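Local coordinates for protein guanylate kinase (Stenotrophomonas maltophilia, PDB 6WCT) that catalyses the ATP-dependent phosphorylation of GMP to GDP, a step thought to be essential for recycling GMP and, indirectly, cGMP, at residues 80-84 with 85-89; 91-95 with 96-100. All coordinates share one frame; numbering follows the deposited sequence.

Contact 1 of 2, residues 80-84 with 85-89. With 5GP (guanosine-5'-monophosphate), chain E.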
ATOM      1  N   GLN A  80      23.894 -14.276  26.431  1.00 78.05           N
ATOM      2  CA  GLN A  80      23.081 -14.774  27.539  1.00 81.52           C
ATOM      3  C   GLN A  80      21.598 -14.613  27.229  1.00 72.21           C
ATOM      4  O   GLN A  80      20.780 -15.469  27.582  1.00 69.11           O
ATOM      5  CB  GLN A  80      23.431 -14.033  28.833  1.00 86.47           C
ATOM      6  CG  GLN A  80      22.544 -14.400  30.030  1.00 95.00           C
ATOM      7  CD  GLN A  80      22.904 -13.640  31.300  1.00101.55           C
ATOM      8  OE1 GLN A  80      24.052 -13.243  31.499  1.00105.05           O
ATOM      9  NE2 GLN A  80      21.912 -13.420  32.159  1.00102.56           N
ATOM     10  N   MET A  81      21.226 -13.493  26.614  1.00 64.58           N
ATOM     11  CA  MET A  81      19.832 -13.292  26.248  1.00 66.31           C
ATOM     12  C   MET A  81      19.426 -14.165  25.068  1.00 59.70           C
ATOM     13  O   MET A  81      18.261 -14.559  24.974  1.00 66.28           O
ATOM     14  CB  MET A  81      19.577 -11.818  25.939  1.00 68.28           C
ATOM     15  CG  MET A  81      19.634 -10.925  27.172  1.00 68.06           C
ATOM     16  SD  MET A  81      19.540  -9.190  26.714  1.00 67.46           S
ATOM     17  CE  MET A  81      17.829  -9.062  26.189  1.00 55.92           C
ATOM     18  N   ILE A  82      20.345 -14.432  24.132  1.00 58.51           N
ATOM     19  CA  ILE A  82      20.052 -15.389  23.067  1.00 60.33           C
ATOM     20  C   ILE A  82      19.720 -16.747  23.666  1.00 72.72           C
ATOM     21  O   ILE A  82      18.656 -17.320  23.401  1.00 75.71           O
ATOM     22  CB  ILE A  82      21.231 -15.488  22.078  1.00 62.22           C
ATOM     23  CG1 ILE A  82      21.434 -14.187  21.290  1.00 58.26           C
ATOM     24  CG2 ILE A  82      21.056 -16.692  21.135  1.00 63.22           C
ATOM     25  CD1 ILE A  82      22.627 -14.248  20.324  1.00 55.77           C
ATOM     26  N   ALA A  83      20.624 -17.271  24.503  1.00 79.70           N
ATOM     27  CA  ALA A  83      20.459 -18.600  25.093  1.00 80.33           C
ATOM     28  C   ALA A  83      19.192 -18.700  25.938  1.00 84.21           C
ATOM     29  O   ALA A  83      18.558 -19.761  25.986  1.00 93.47           O
ATOM     30  CB  ALA A  83      21.688 -18.944  25.933  1.00 78.93           C
ATOM     31  N   ALA A  84      18.809 -17.615  26.608  1.00 76.43           N
ATOM     32  CA  ALA A  84      17.599 -17.595  27.418  1.00 76.66           C
ATOM     33  C   ALA A  84      16.326 -17.508  26.589  1.00 82.43           C
ATOM     34  O   ALA A  84      15.235 -17.576  27.166  1.00 83.60           O
ATOM     35  CB  ALA A  84      17.634 -16.415  28.389  1.00 70.27           C
ATOM     36  N   GLY A  85      16.432 -17.357  25.269  1.00 80.13           N
ATOM     37  CA  GLY A  85      15.258 -17.196  24.430  1.00 80.70           C
ATOM     38  C   GLY A  85      14.570 -15.851  24.531  1.00 77.79           C
ATOM     39  O   GLY A  85      13.357 -15.765  24.317  1.00 86.51           O
ATOM     40  N   ASP A  86      15.310 -14.796  24.862  1.00 70.90           N
ATOM     41  CA  ASP A  86      14.711 -13.477  25.041  1.00 69.61           C
ATOM     42  C   ASP A  86      14.381 -12.763  23.727  1.00 61.04           C
ATOM     43  O   ASP A  86      13.588 -11.818  23.738  1.00 59.58           O
ATOM     44  CB  ASP A  86      15.655 -12.584  25.858  1.00 70.43           C
ATOM     45  CG  ASP A  86      15.915 -13.126  27.266  1.00 79.87           C
ATOM     46  OD1 ASP A  86      15.035 -13.817  27.824  1.00 78.40           O
ATOM     47  OD2 ASP A  86      17.012 -12.874  27.809  1.00 78.20           O
ATOM     48  N   PHE A  87      14.941 -13.183  22.597  1.00 60.36           N
ATOM     49  CA  PHE A  87      14.808 -12.406  21.365  1.00 64.87           C
ATOM     50  C   PHE A  87      13.732 -12.959  20.434  1.00 62.77           C
ATOM     51  O   PHE A  87      13.740 -14.147  20.092  1.00 55.63           O
ATOM     52  CB  PHE A  87      16.148 -12.330  20.641  1.00 63.43           C
ATOM     53  CG  PHE A  87      17.140 -11.470  21.347  1.00 61.78           C
ATOM     54  CD1 PHE A  87      16.895 -10.123  21.538  1.00 54.46           C
ATOM     55  CD2 PHE A  87      18.311 -12.020  21.847  1.00 66.17           C
ATOM     56  CE1 PHE A  87      17.805  -9.334  22.202  1.00 56.02           C
ATOM     57  CE2 PHE A  87      19.223 -11.241  22.511  1.00 64.01           C
ATOM     58  CZ  PHE A  87      18.970  -9.892  22.698  1.00 55.86           C
ATOM     59  N   PHE A  88      12.828 -12.073  20.010  1.00 55.87           N
ATOM     60  CA  PHE A  88      11.875 -12.385  18.947  1.00 58.45           C
ATOM     61  C   PHE A  88      12.601 -12.727  17.646  1.00 62.09           C
ATOM     62  O   PHE A  88      12.286 -13.719  16.978  1.00 68.61           O
ATOM     63  CB  PHE A  88      10.940 -11.181  18.778  1.00 52.86           C
ATOM     64  CG  PHE A  88       9.908 -11.327  17.701  1.00 65.61           C
ATOM     65  CD1 PHE A  88       8.859 -12.218  17.833  1.00 76.11           C
ATOM     66  CD2 PHE A  88       9.954 -10.511  16.577  1.00 66.50           C
ATOM     67  CE1 PHE A  88       7.898 -12.328  16.837  1.00 77.72           C
ATOM     68  CE2 PHE A  88       8.996 -10.609  15.582  1.00 68.70           C
ATOM     69  CZ  PHE A  88       7.966 -11.519  15.709  1.00 68.65           C
ATOM     70  N   GLU A  89      13.574 -11.905  17.278  1.00 54.16           N
ATOM     71  CA  GLU A  89      14.524 -12.173  16.217  1.00 50.08           C
ATOM     72  C   GLU A  89      15.847 -11.575  16.653  1.00 50.12           C
ATOM     73  O   GLU A  89      15.890 -10.627  17.444  1.00 44.43           O
ATOM     74  CB  GLU A  89      14.097 -11.577  14.858  1.00 51.75           C
ATOM     75  CG  GLU A  89      13.958 -10.032  14.814  1.00 45.65           C
ATOM     76  CD  GLU A  89      15.288  -9.260  14.770  1.00 46.71           C
ATOM     77  OE1 GLU A  89      15.367  -8.145  15.347  1.00 45.15           O
ATOM     78  OE2 GLU A  89      16.257  -9.754  14.171  1.00 47.24           O
TER
HETATM   79  P   5GP E 301      23.526   0.466  13.002  1.00 45.26           P
HETATM   80  O1P 5GP E 301      22.716   1.218  14.028  1.00 47.58           O
HETATM   81  O2P 5GP E 301      24.310   1.341  12.025  1.00 42.03           O
HETATM   82  O3P 5GP E 301      24.449  -0.582  13.574  1.00 37.46           O
HETATM   83  O5' 5GP E 301      22.518  -0.391  12.148  1.00 45.44           O
HETATM   84  C5' 5GP E 301      22.975  -1.486  11.381  1.00 35.42           C
HETATM   85  C4' 5GP E 301      21.810  -2.271  10.860  1.00 37.04           C
HETATM   86  O4' 5GP E 301      21.268  -3.080  11.937  1.00 34.54           O
HETATM   87  C3' 5GP E 301      20.641  -1.407  10.350  1.00 39.14           C
HETATM   88  O3' 5GP E 301      20.126  -1.948   9.140  1.00 41.08           O
HETATM   89  C2' 5GP E 301      19.583  -1.586  11.429  1.00 34.27           C
HETATM   90  O2' 5GP E 301      18.253  -1.438  10.985  1.00 35.85           O
HETATM   91  C1' 5GP E 301      19.872  -3.004  11.881  1.00 33.24           C
HETATM   92  N9  5GP E 301      19.310  -3.330  13.181  1.00 40.19           N
HETATM   93  C8  5GP E 301      18.981  -2.442  14.171  1.00 42.51           C
HETATM   94  N7  5GP E 301      18.308  -2.986  15.149  1.00 41.96           N
HETATM   95  C5  5GP E 301      18.200  -4.320  14.788  1.00 40.98           C
HETATM   96  C6  5GP E 301      17.538  -5.389  15.417  1.00 41.09           C
HETATM   97  O6  5GP E 301      16.899  -5.337  16.466  1.00 42.84           O
HETATM   98  N1  5GP E 301      17.631  -6.564  14.691  1.00 43.21           N
HETATM   99  C2  5GP E 301      18.284  -6.698  13.491  1.00 48.14           C
HETATM  100  N2  5GP E 301      18.253  -7.903  12.907  1.00 42.17           N
HETATM  101  N3  5GP E 301      18.914  -5.693  12.890  1.00 40.25           N
HETATM  102  C4  5GP E 301      18.828  -4.545  13.582  1.00 38.75           C
HETATM  103  O   HOH W   1      13.287 -15.999  27.259  1.00 59.97           O

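Contact 2 of 2, residues 91-95 with 96-100. With 5GP (guanosine-5'-monophosphate), chain E.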
ATOM      1  N   ALA A  91      20.197 -11.197  15.087  1.00 47.85           N
ATOM      2  CA  ALA A  91      21.077 -11.487  13.975  1.00 43.94           C
ATOM      3  C   ALA A  91      22.439 -10.874  14.236  1.00 48.37           C
ATOM      4  O   ALA A  91      22.580  -9.891  14.966  1.00 54.64           O
ATOM      5  CB  ALA A  91      20.489 -10.976  12.660  1.00 45.01           C
ATOM      6  N   TRP A  92      23.431 -11.468  13.596  1.00 47.74           N
ATOM      7  CA  TRP A  92      24.794 -10.970  13.584  1.00 49.99           C
ATOM      8  C   TRP A  92      24.865  -9.960  12.456  1.00 51.40           C
ATOM      9  O   TRP A  92      24.814 -10.330  11.279  1.00 54.74           O
ATOM     10  CB  TRP A  92      25.763 -12.133  13.381  1.00 59.58           C
ATOM     11  CG  TRP A  92      27.224 -11.830  13.550  1.00 60.62           C
ATOM     12  CD1 TRP A  92      28.151 -11.713  12.561  1.00 58.87           C
ATOM     13  CD2 TRP A  92      27.926 -11.619  14.789  1.00 62.66           C
ATOM     14  NE1 TRP A  92      29.391 -11.446  13.103  1.00 61.81           N
ATOM     15  CE2 TRP A  92      29.278 -11.379  14.467  1.00 69.39           C
ATOM     16  CE3 TRP A  92      27.539 -11.601  16.134  1.00 61.51           C
ATOM     17  CZ2 TRP A  92      30.250 -11.129  15.443  1.00 72.70           C
ATOM     18  CZ3 TRP A  92      28.508 -11.353  17.104  1.00 66.91           C
ATOM     19  CH2 TRP A  92      29.846 -11.122  16.750  1.00 70.63           C
ATOM     20  N   VAL A  93      24.959  -8.686  12.804  1.00 45.51           N
ATOM     21  CA  VAL A  93      24.840  -7.613  11.830  1.00 43.68           C
ATOM     22  C   VAL A  93      26.168  -6.884  11.835  1.00 45.55           C
ATOM     23  O   VAL A  93      26.526  -6.234  12.828  1.00 47.32           O
ATOM     24  CB  VAL A  93      23.682  -6.659  12.171  1.00 44.79           C
ATOM     25  CG1 VAL A  93      23.618  -5.503  11.179  1.00 44.53           C
ATOM     26  CG2 VAL A  93      22.370  -7.418  12.217  1.00 40.36           C
ATOM     27  N   HIS A  94      26.907  -7.007  10.733  1.00 51.70           N
ATOM     28  CA  HIS A  94      28.157  -6.280  10.544  1.00 52.66           C
ATOM     29  C   HIS A  94      29.120  -6.499  11.712  1.00 55.64           C
ATOM     30  O   HIS A  94      29.801  -5.580  12.170  1.00 59.94           O
ATOM     31  CB  HIS A  94      27.840  -4.806  10.324  1.00 52.60           C
ATOM     32  CG  HIS A  94      26.824  -4.599   9.244  1.00 58.58           C
ATOM     33  ND1 HIS A  94      26.692  -5.472   8.182  1.00 54.96           N
ATOM     34  CD2 HIS A  94      25.845  -3.675   9.099  1.00 54.72           C
ATOM     35  CE1 HIS A  94      25.706  -5.064   7.402  1.00 59.21           C
ATOM     36  NE2 HIS A  94      25.175  -3.976   7.937  1.00 57.93           N
ATOM     37  N   GLY A  95      29.201  -7.749  12.170  1.00 61.71           N
ATOM     38  CA  GLY A  95      30.119  -8.152  13.224  1.00 61.29           C
ATOM     39  C   GLY A  95      29.709  -7.844  14.650  1.00 63.89           C
ATOM     40  O   GLY A  95      30.557  -7.894  15.546  1.00 61.50           O
ATOM     41  N   ASP A  96      28.428  -7.575  14.899  1.00 61.44           N
ATOM     42  CA  ASP A  96      27.920  -7.434  16.259  1.00 54.56           C
ATOM     43  C   ASP A  96      26.497  -7.965  16.299  1.00 46.64           C
ATOM     44  O   ASP A  96      25.842  -8.112  15.268  1.00 54.06           O
ATOM     45  CB  ASP A  96      27.944  -5.976  16.735  1.00 56.88           C
ATOM     46  CG  ASP A  96      29.347  -5.472  17.035  1.00 67.70           C
ATOM     47  OD1 ASP A  96      29.938  -5.876  18.070  1.00 58.75           O
ATOM     48  OD2 ASP A  96      29.855  -4.662  16.221  1.00 72.05           O
ATOM     49  N   TRP A  97      26.025  -8.243  17.507  1.00 43.46           N
ATOM     50  CA  TRP A  97      24.661  -8.710  17.711  1.00 48.88           C
ATOM     51  C   TRP A  97      23.652  -7.563  17.645  1.00 48.19           C
ATOM     52  O   TRP A  97      23.886  -6.474  18.172  1.00 47.08           O
ATOM     53  CB  TRP A  97      24.541  -9.390  19.068  1.00 55.78           C
ATOM     54  CG  TRP A  97      25.245 -10.700  19.163  1.00 63.54           C
ATOM     55  CD1 TRP A  97      26.288 -11.011  19.993  1.00 63.76           C
ATOM     56  CD2 TRP A  97      24.964 -11.882  18.412  1.00 69.89           C
ATOM     57  NE1 TRP A  97      26.670 -12.313  19.800  1.00 69.40           N
ATOM     58  CE2 TRP A  97      25.873 -12.871  18.835  1.00 75.83           C
ATOM     59  CE3 TRP A  97      24.032 -12.201  17.418  1.00 71.23           C
ATOM     60  CZ2 TRP A  97      25.881 -14.158  18.298  1.00 86.28           C
ATOM     61  CZ3 TRP A  97      24.039 -13.478  16.887  1.00 79.22           C
ATOM     62  CH2 TRP A  97      24.958 -14.442  17.328  1.00 86.83           C
ATOM     63  N   LYS A  98      22.512  -7.832  17.019  1.00 46.30           N
ATOM     64  CA  LYS A  98      21.350  -6.958  17.038  1.00 43.59           C
ATOM     65  C   LYS A  98      20.122  -7.820  17.294  1.00 44.14           C
ATOM     66  O   LYS A  98      20.070  -8.981  16.885  1.00 50.66           O
ATOM     67  CB  LYS A  98      21.191  -6.190  15.717  1.00 38.51           C
ATOM     68  CG  LYS A  98      22.297  -5.185  15.429  1.00 42.51           C
ATOM     69  CD  LYS A  98      21.885  -3.781  15.816  1.00 40.68           C
ATOM     70  CE  LYS A  98      23.086  -2.849  15.822  1.00 43.57           C
ATOM     71  NZ  LYS A  98      23.439  -2.386  14.460  1.00 44.83           N
ATOM     72  N   GLY A  99      19.146  -7.259  18.000  1.00 39.41           N
ATOM     73  CA  GLY A  99      17.987  -8.043  18.364  1.00 42.94           C
ATOM     74  C   GLY A  99      16.775  -7.282  18.865  1.00 47.56           C
ATOM     75  O   GLY A  99      16.879  -6.260  19.557  1.00 45.35           O
ATOM     76  N   THR A 100      15.606  -7.811  18.524  1.00 44.96           N
ATOM     77  CA  THR A 100      14.329  -7.330  19.025  1.00 39.43           C
ATOM     78  C   THR A 100      13.924  -8.236  20.175  1.00 46.66           C
ATOM     79  O   THR A 100      13.740  -9.442  19.976  1.00 47.93           O
ATOM     80  CB  THR A 100      13.254  -7.379  17.939  1.00 42.27           C
ATOM     81  OG1 THR A 100      13.641  -6.580  16.819  1.00 39.54           O
ATOM     82  CG2 THR A 100      11.937  -6.886  18.487  1.00 43.67           C
TER
HETATM   83  P   5GP E 301      23.526   0.466  13.002  1.00 45.26           P
HETATM   84  O1P 5GP E 301      22.716   1.218  14.028  1.00 47.58           O
HETATM   85  O2P 5GP E 301      24.310   1.341  12.025  1.00 42.03           O
HETATM   86  O3P 5GP E 301      24.449  -0.582  13.574  1.00 37.46           O
HETATM   87  O5' 5GP E 301      22.518  -0.391  12.148  1.00 45.44           O
HETATM   88  C5' 5GP E 301      22.975  -1.486  11.381  1.00 35.42           C
HETATM   89  C4' 5GP E 301      21.810  -2.271  10.860  1.00 37.04           C
HETATM   90  O4' 5GP E 301      21.268  -3.080  11.937  1.00 34.54           O
HETATM   91  C3' 5GP E 301      20.641  -1.407  10.350  1.00 39.14           C
HETATM   92  O3' 5GP E 301      20.126  -1.948   9.140  1.00 41.08           O
HETATM   93  C2' 5GP E 301      19.583  -1.586  11.429  1.00 34.27           C
HETATM   94  O2' 5GP E 301      18.253  -1.438  10.985  1.00 35.85           O
HETATM   95  C1' 5GP E 301      19.872  -3.004  11.881  1.00 33.24           C
HETATM   96  N9  5GP E 301      19.310  -3.330  13.181  1.00 40.19           N
HETATM   97  C8  5GP E 301      18.981  -2.442  14.171  1.00 42.51           C
HETATM   98  N7  5GP E 301      18.308  -2.986  15.149  1.00 41.96           N
HETATM   99  C5  5GP E 301      18.200  -4.320  14.788  1.00 40.98           C
HETATM  100  C6  5GP E 301      17.538  -5.389  15.417  1.00 41.09           C
HETATM  101  O6  5GP E 301      16.899  -5.337  16.466  1.00 42.84           O
HETATM  102  N1  5GP E 301      17.631  -6.564  14.691  1.00 43.21           N
HETATM  103  C2  5GP E 301      18.284  -6.698  13.491  1.00 48.14           C
HETATM  104  N2  5GP E 301      18.253  -7.903  12.907  1.00 42.17           N
HETATM  105  N3  5GP E 301      18.914  -5.693  12.890  1.00 40.25           N
HETATM  106  C4  5GP E 301      18.828  -4.545  13.582  1.00 38.75           C
HETATM  107  O   HOH W   2      25.648  -4.456  14.578  1.00 44.97           O
HETATM  108  O   HOH W   3      28.703  -3.282  14.214  1.00 55.19           O

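Contact 1 of 2, residues 80-84 with 85-89
A Schellman motif ends the helix that carries Met81 and Ile82 and turns the chain through Gly85 and Asp86 into a strand bordering the GMP site. Two backbone bonds define it: Asp86 N donates to Met81 O at 3.0 Å, and Gly85 N to Ile82 O at 2.9 Å. Gly85 has the positive phi (73°) of the residue that leaves the helix in a Schellman motif. A water donates to both Ala84 O and Asp86 OD1, tying the carboxylate to the turn, while Asp86 OD2 lies 3.3 Å from Met81 CG. Apolar contacts continue the join at Phe87. Met81 CB meets the ring of Phe87 obliquely at CE2 (3.5 Å), and Ile82 CG1 approaches CD2 of Phe87 at 3.8 Å. Because the Met81 chain bends at its last torsion (chi3 71°), its CE comes back to 3.8 Å from Phe87 CZ, and Met81 SD makes an oblique Met-aromatic contact 5.1 Å from the centroid of that ring. Two residues on, Glu89 grips the guanine with both carboxylate oxygens, OE1 accepting from N1 of GMP and OE2 from N2. Phe87 also stacks on Phe78 of helix 75-83, Met81 and Phe87 both touch Phe55 of strand 55-56, and Phe88 packs on Val127 and Leu130 of helix 121-130.

Contact 2 of 2, residues 91-95 with 96-100
Ala91 to Val93 and Asp96 to Thr100 form an antiparallel beta hairpin closed by a type I' turn, their short axes 4.6 Å apart at closest and their directions 130° apart. Ala91 pairs with Lys98, and Val93 with Asp96, through reciprocal backbone bonds; the non-hydrogen-bonded pair between them is Trp92 and Trp97. At the turn, Val93 N donates to Asp96 O at 2.7 Å, and Asp96 N donates back to Val93 O. Both turn residues, His94 and Gly95, have positive phi. The two indoles share one face of the hairpin in an edge-to-face stack: the six-membered ring of Trp92 points its CE3-CZ3 edge at the face of Trp97, planes at 78°, with Trp92 CE3 3.4 Å from Trp97 CE2. With chi1 at -171° the indole of Trp92 swings over the turn peptide, so that Gly95 C and Asp96 N lie above one of its faces. Trp97 NE1 is hydrogen-bonded to Glu79 OE1. On the face bearing Ala91, Val93 and Lys98, the lysine chain crosses Val93 at about a right angle, Lys98 CG to Val93 CB 3.8 Å, and then lies over one face of the guanine, Lys98 CB 3.6 Å from C4 of GMP. His94 NE2 is hydrogen-bonded to Glu172, another GMP-binding residue. One water donates to Asp96 OD2 at 2.7 Å and to His94 O at 3.3 Å.

Overall arrangement
Contact 1 closes before contact 2 opens, and their centres lie 12 Å apart on the same side of the chain's centre. Strand 87-93 serves both: contact 1 leads into it from helix 75-83, and contact 2 pairs its far end with strand 96-101, its neighbour in the mixed four-stranded sheet. They touch directly where Phe88 N lies 2.8 Å from Thr100 O and Glu89 OE1 2.8 Å from Thr100 OG1, both probable hydrogen bonds; Ile82 CD1 also packs on Trp97 CZ3 at 3.8 Å. Both also reach GMP, so this small sheet brings Glu89 at the edge of the guanine and the Lys98 chain over its face together in one GMP-binding site.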